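Putative glucoamylase (Bacteroides caccae ATCC 43185, PDB 4QT9) probably hydrolyses glycosidic bonds in alpha-glucans or related sugars, as a putative glucoamylase with an alpha/alpha toroid fold. Local coordinates at residues 41-50 with 113-121. Sequence-based numbering, arbitrary orientation. Where two conformers were deposited one is given.
Sequences EPNSGLAPER and PHWWYGDTG
Trp115 donates its indole N-H to Glu49, the one hydrogen bond between 41-50 and 113-121: NE1 lies 2.6 Å from OE1, nearly straight (173°). The oxygen sits in the indole plane, while the carboxylate, met on its anti side but tilted out of its plane, is turned 63° from the ring. Glu49 CG, anti to the backbone N (chi1 175°), lies beside NE1, and the bend at chi2 turns OE1 onto the N-H. Arg50 NH2 approaches Trp115 CZ2 (3.9 Å), but its charge is paired with Asp61.

At the other end the Glu41 carboxylate packs against the Gly118 peptide without a bond, where a side chain would collide with OE1. Glu41 OE1 stands 3.0 Å from Gly118 O, an approach of two acceptors that four donors probably offset: OE1 takes Ser44 N (2.9 Å) and Ser44 OG, OE2 takes Asn43 N and Asn43 ND2 (2.8 Å). Asn43 ND2 thereby rests 3.5 Å from Asp119 CB. Ser44 OG also accepts from Leu46 N, an ST turn. Shortening Glu41 to an alanine would probably leave the four donors without their acceptor and open a gap beside Gly118.

Between the ends, Leu46 CD1 touches Trp116 CZ3 at 4.4 Å; from helix 88-104, Ile98 and Phe101 touch Leu46, and Leu102 touches Trp116. The contact joins the loop after helix 21-37 to the middle strand of a three-stranded antiparallel sheet (64-66, 115-117, 123-124), whose strand 64-66 touches Glu41, Ser44 and both tryptophans.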
loop_
_atom_site.group_PDB
_atom_site.type_symbol
_atom_site.label_atom_id
_atom_site.label_comp_id
_atom_site.label_asym_id
_atom_site.label_seq_id
_atom_site.Cartn_x
_atom_site.Cartn_y
_atom_site.Cartn_z
ATOM N N GLU A 41 -6.219 16.509 -2.674
ATOM C CA GLU A 41 -5.689 17.787 -3.117
ATOM C C GLU A 41 -6.581 18.196 -4.344
ATOM O O GLU A 41 -6.843 17.354 -5.198
ATOM C CB GLU A 41 -4.175 17.682 -3.415
ATOM C CG GLU A 41 -3.496 19.004 -3.746
ATOM C CD GLU A 41 -3.805 19.536 -5.137
ATOM O OE1 GLU A 41 -3.769 18.732 -6.098
ATOM O OE2 GLU A 41 -4.155 20.734 -5.258
ATOM N N PRO A 42 -7.151 19.426 -4.348
ATOM C CA PRO A 42 -8.164 19.791 -5.365
ATOM C C PRO A 42 -7.762 19.756 -6.836
ATOM O O PRO A 42 -8.571 19.273 -7.639
ATOM C CB PRO A 42 -8.574 21.217 -4.974
ATOM C CG PRO A 42 -7.516 21.696 -4.030
ATOM C CD PRO A 42 -7.036 20.476 -3.318
ATOM N N ASN A 43 -6.564 20.285 -7.202
ATOM C CA ASN A 43 -6.113 20.310 -8.595
ATOM C C ASN A 43 -5.942 18.885 -9.169
ATOM O O ASN A 43 -6.457 18.591 -10.253
ATOM C CB ASN A 43 -4.800 21.101 -8.717
ATOM C CG ASN A 43 -4.916 22.556 -8.331
ATOM O OD1 ASN A 43 -5.275 23.416 -9.143
ATOM N ND2 ASN A 43 -4.579 22.865 -7.087
ATOM N N SER A 44 -5.200 18.023 -8.463
ATOM C CA SER A 44 -4.883 16.666 -8.891
ATOM C C SER A 44 -5.993 15.647 -8.662
ATOM O O SER A 44 -6.031 14.639 -9.356
ATOM C CB SER A 44 -3.635 16.187 -8.158
ATOM O OG SER A 44 -3.876 16.039 -6.769
ATOM N N GLY A 45 -6.806 15.855 -7.626
ATOM C CA GLY A 45 -7.815 14.879 -7.216
ATOM C C GLY A 45 -7.153 13.736 -6.451
ATOM O O GLY A 45 -7.817 12.775 -6.023
ATOM N N LEU A 46 -5.820 13.859 -6.249
ATOM C CA LEU A 46 -5.000 12.836 -5.606
ATOM C C LEU A 46 -4.827 13.040 -4.113
ATOM O O LEU A 46 -5.183 14.081 -3.553
ATOM C CB LEU A 46 -3.630 12.695 -6.285
ATOM C CG LEU A 46 -3.688 12.084 -7.672
ATOM C CD1 LEU A 46 -2.375 12.167 -8.322
ATOM C CD2 LEU A 46 -4.149 10.647 -7.603
ATOM N N ALA A 47 -4.338 11.977 -3.479
ATOM C CA ALA A 47 -4.142 11.830 -2.063
ATOM C C ALA A 47 -2.955 12.633 -1.553
ATOM O O ALA A 47 -1.818 12.392 -1.984
ATOM C CB ALA A 47 -3.930 10.348 -1.739
ATOM N N PRO A 48 -3.178 13.552 -0.596
ATOM C CA PRO A 48 -2.025 14.226 0.031
ATOM C C PRO A 48 -1.283 13.222 0.914
ATOM O O PRO A 48 -1.907 12.285 1.406
ATOM C CB PRO A 48 -2.672 15.344 0.876
ATOM C CG PRO A 48 -4.044 14.850 1.177
ATOM C CD PRO A 48 -4.462 13.923 0.050
ATOM N N GLU A 49 0.032 13.409 1.120
ATOM C CA GLU A 49 0.832 12.537 1.975
ATOM C C GLU A 49 0.131 12.393 3.353
ATOM O O GLU A 49 -0.045 11.280 3.849
ATOM C CB GLU A 49 2.261 13.120 2.130
ATOM C CG GLU A 49 3.170 12.360 3.095
ATOM C CD GLU A 49 3.470 10.917 2.723
ATOM O OE1 GLU A 49 3.877 10.660 1.566
ATOM O OE2 GLU A 49 3.314 10.041 3.601
ATOM N N ARG A 50 -0.324 13.528 3.913
ATOM C CA ARG A 50 -0.953 13.625 5.219
ATOM C C ARG A 50 -2.147 14.599 5.249
ATOM O O ARG A 50 -2.242 15.520 4.422
ATOM C CB ARG A 50 0.095 14.078 6.264
ATOM C CG ARG A 50 0.544 15.550 6.186
ATOM C CD ARG A 50 1.868 15.763 6.888
ATOM N NE ARG A 50 3.001 15.462 6.002
ATOM C CZ ARG A 50 3.897 14.492 6.173
ATOM N NH1 ARG A 50 3.804 13.658 7.209
ATOM N NH2 ARG A 50 4.895 14.351 5.316
ATOM N N PRO A 113 7.800 10.111 -9.153
ATOM C CA PRO A 113 8.552 10.337 -7.900
ATOM C C PRO A 113 7.714 9.960 -6.683
ATOM O O PRO A 113 6.502 9.756 -6.824
ATOM C CB PRO A 113 8.772 11.848 -7.907
ATOM C CG PRO A 113 7.565 12.390 -8.610
ATOM C CD PRO A 113 7.279 11.392 -9.698
ATOM N N HIS A 114 8.326 9.937 -5.482
ATOM C CA HIS A 114 7.576 9.708 -4.235
ATOM C C HIS A 114 6.493 10.789 -4.040
ATOM O O HIS A 114 5.337 10.481 -3.765
ATOM C CB HIS A 114 8.512 9.732 -3.022
ATOM C CG HIS A 114 7.905 9.185 -1.764
ATOM N ND1 HIS A 114 8.575 8.269 -1.003
ATOM C CD2 HIS A 114 6.706 9.432 -1.191
ATOM C CE1 HIS A 114 7.775 7.972 0.006
ATOM N NE2 HIS A 114 6.639 8.651 -0.064
ATOM N N TRP A 115 6.874 12.049 -4.240
ATOM C CA TRP A 115 5.991 13.206 -4.051
ATOM C C TRP A 115 6.000 14.202 -5.193
ATOM O O TRP A 115 7.034 14.412 -5.817
ATOM C CB TRP A 115 6.478 14.011 -2.832
ATOM C CG TRP A 115 6.297 13.410 -1.472
ATOM C CD1 TRP A 115 5.289 12.584 -1.064
ATOM C CD2 TRP A 115 7.020 13.778 -0.288
ATOM N NE1 TRP A 115 5.379 12.360 0.291
ATOM C CE2 TRP A 115 6.427 13.091 0.798
ATOM C CE3 TRP A 115 8.114 14.634 -0.035
ATOM C CZ2 TRP A 115 6.900 13.217 2.117
ATOM C CZ3 TRP A 115 8.555 14.793 1.277
ATOM C CH2 TRP A 115 7.957 14.084 2.333
ATOM N N TRP A 116 4.876 14.896 -5.369
ATOM C CA TRP A 116 4.710 16.108 -6.172
ATOM C C TRP A 116 3.979 17.148 -5.365
ATOM O O TRP A 116 3.237 16.825 -4.433
ATOM C CB TRP A 116 3.886 15.938 -7.470
ATOM C CG TRP A 116 4.129 14.774 -8.359
ATOM C CD1 TRP A 116 4.901 14.755 -9.484
ATOM C CD2 TRP A 116 3.378 13.555 -8.366
ATOM N NE1 TRP A 116 4.756 13.552 -10.138
ATOM C CE2 TRP A 116 3.808 12.804 -9.484
ATOM C CE3 TRP A 116 2.436 12.984 -7.489
ATOM C CZ2 TRP A 116 3.290 11.542 -9.775
ATOM C CZ3 TRP A 116 1.939 11.725 -7.773
ATOM C CH2 TRP A 116 2.349 11.029 -8.918
ATOM N N TYR A 117 4.069 18.383 -5.815
ATOM C CA TYR A 117 3.214 19.472 -5.376
ATOM C C TYR A 117 1.989 19.290 -6.252
ATOM O O TYR A 117 2.134 19.258 -7.478
ATOM C CB TYR A 117 3.906 20.830 -5.564
ATOM C CG TYR A 117 5.170 20.979 -4.748
ATOM C CD1 TYR A 117 5.117 21.331 -3.402
ATOM C CD2 TYR A 117 6.424 20.846 -5.340
ATOM C CE1 TYR A 117 6.280 21.496 -2.649
ATOM C CE2 TYR A 117 7.595 21.017 -4.602
ATOM C CZ TYR A 117 7.519 21.344 -3.256
ATOM O OH TYR A 117 8.678 21.527 -2.530
ATOM N N GLY A 118 0.843 19.019 -5.628
ATOM C CA GLY A 118 -0.414 18.711 -6.313
ATOM C C GLY A 118 -0.965 19.781 -7.237
ATOM O O GLY A 118 -1.712 19.469 -8.172
ATOM N N ASP A 119 -0.578 21.037 -7.008
ATOM C CA ASP A 119 -1.043 22.161 -7.817
ATOM C C ASP A 119 -0.213 22.371 -9.084
ATOM O O ASP A 119 -0.739 22.964 -10.026
ATOM C CB ASP A 119 -1.093 23.471 -7.000
ATOM C CG ASP A 119 0.102 23.776 -6.103
ATOM O OD1 ASP A 119 1.160 23.127 -6.266
ATOM O OD2 ASP A 119 -0.023 24.669 -5.237
ATOM N N THR A 120 1.064 21.935 -9.114
ATOM C CA THR A 120 1.945 22.134 -10.281
ATOM C C THR A 120 2.401 20.818 -10.931
ATOM O O THR A 120 2.765 20.818 -12.105
ATOM C CB THR A 120 3.183 22.980 -9.919
ATOM O OG1 THR A 120 3.949 22.276 -8.955
ATOM C CG2 THR A 120 2.829 24.369 -9.365
ATOM N N GLY A 121 2.403 19.723 -10.170
ATOM C CA GLY A 121 2.861 18.433 -10.673
ATOM C C GLY A 121 4.373 18.327 -10.723
ATOM O O GLY A 121 4.921 17.389 -11.304
#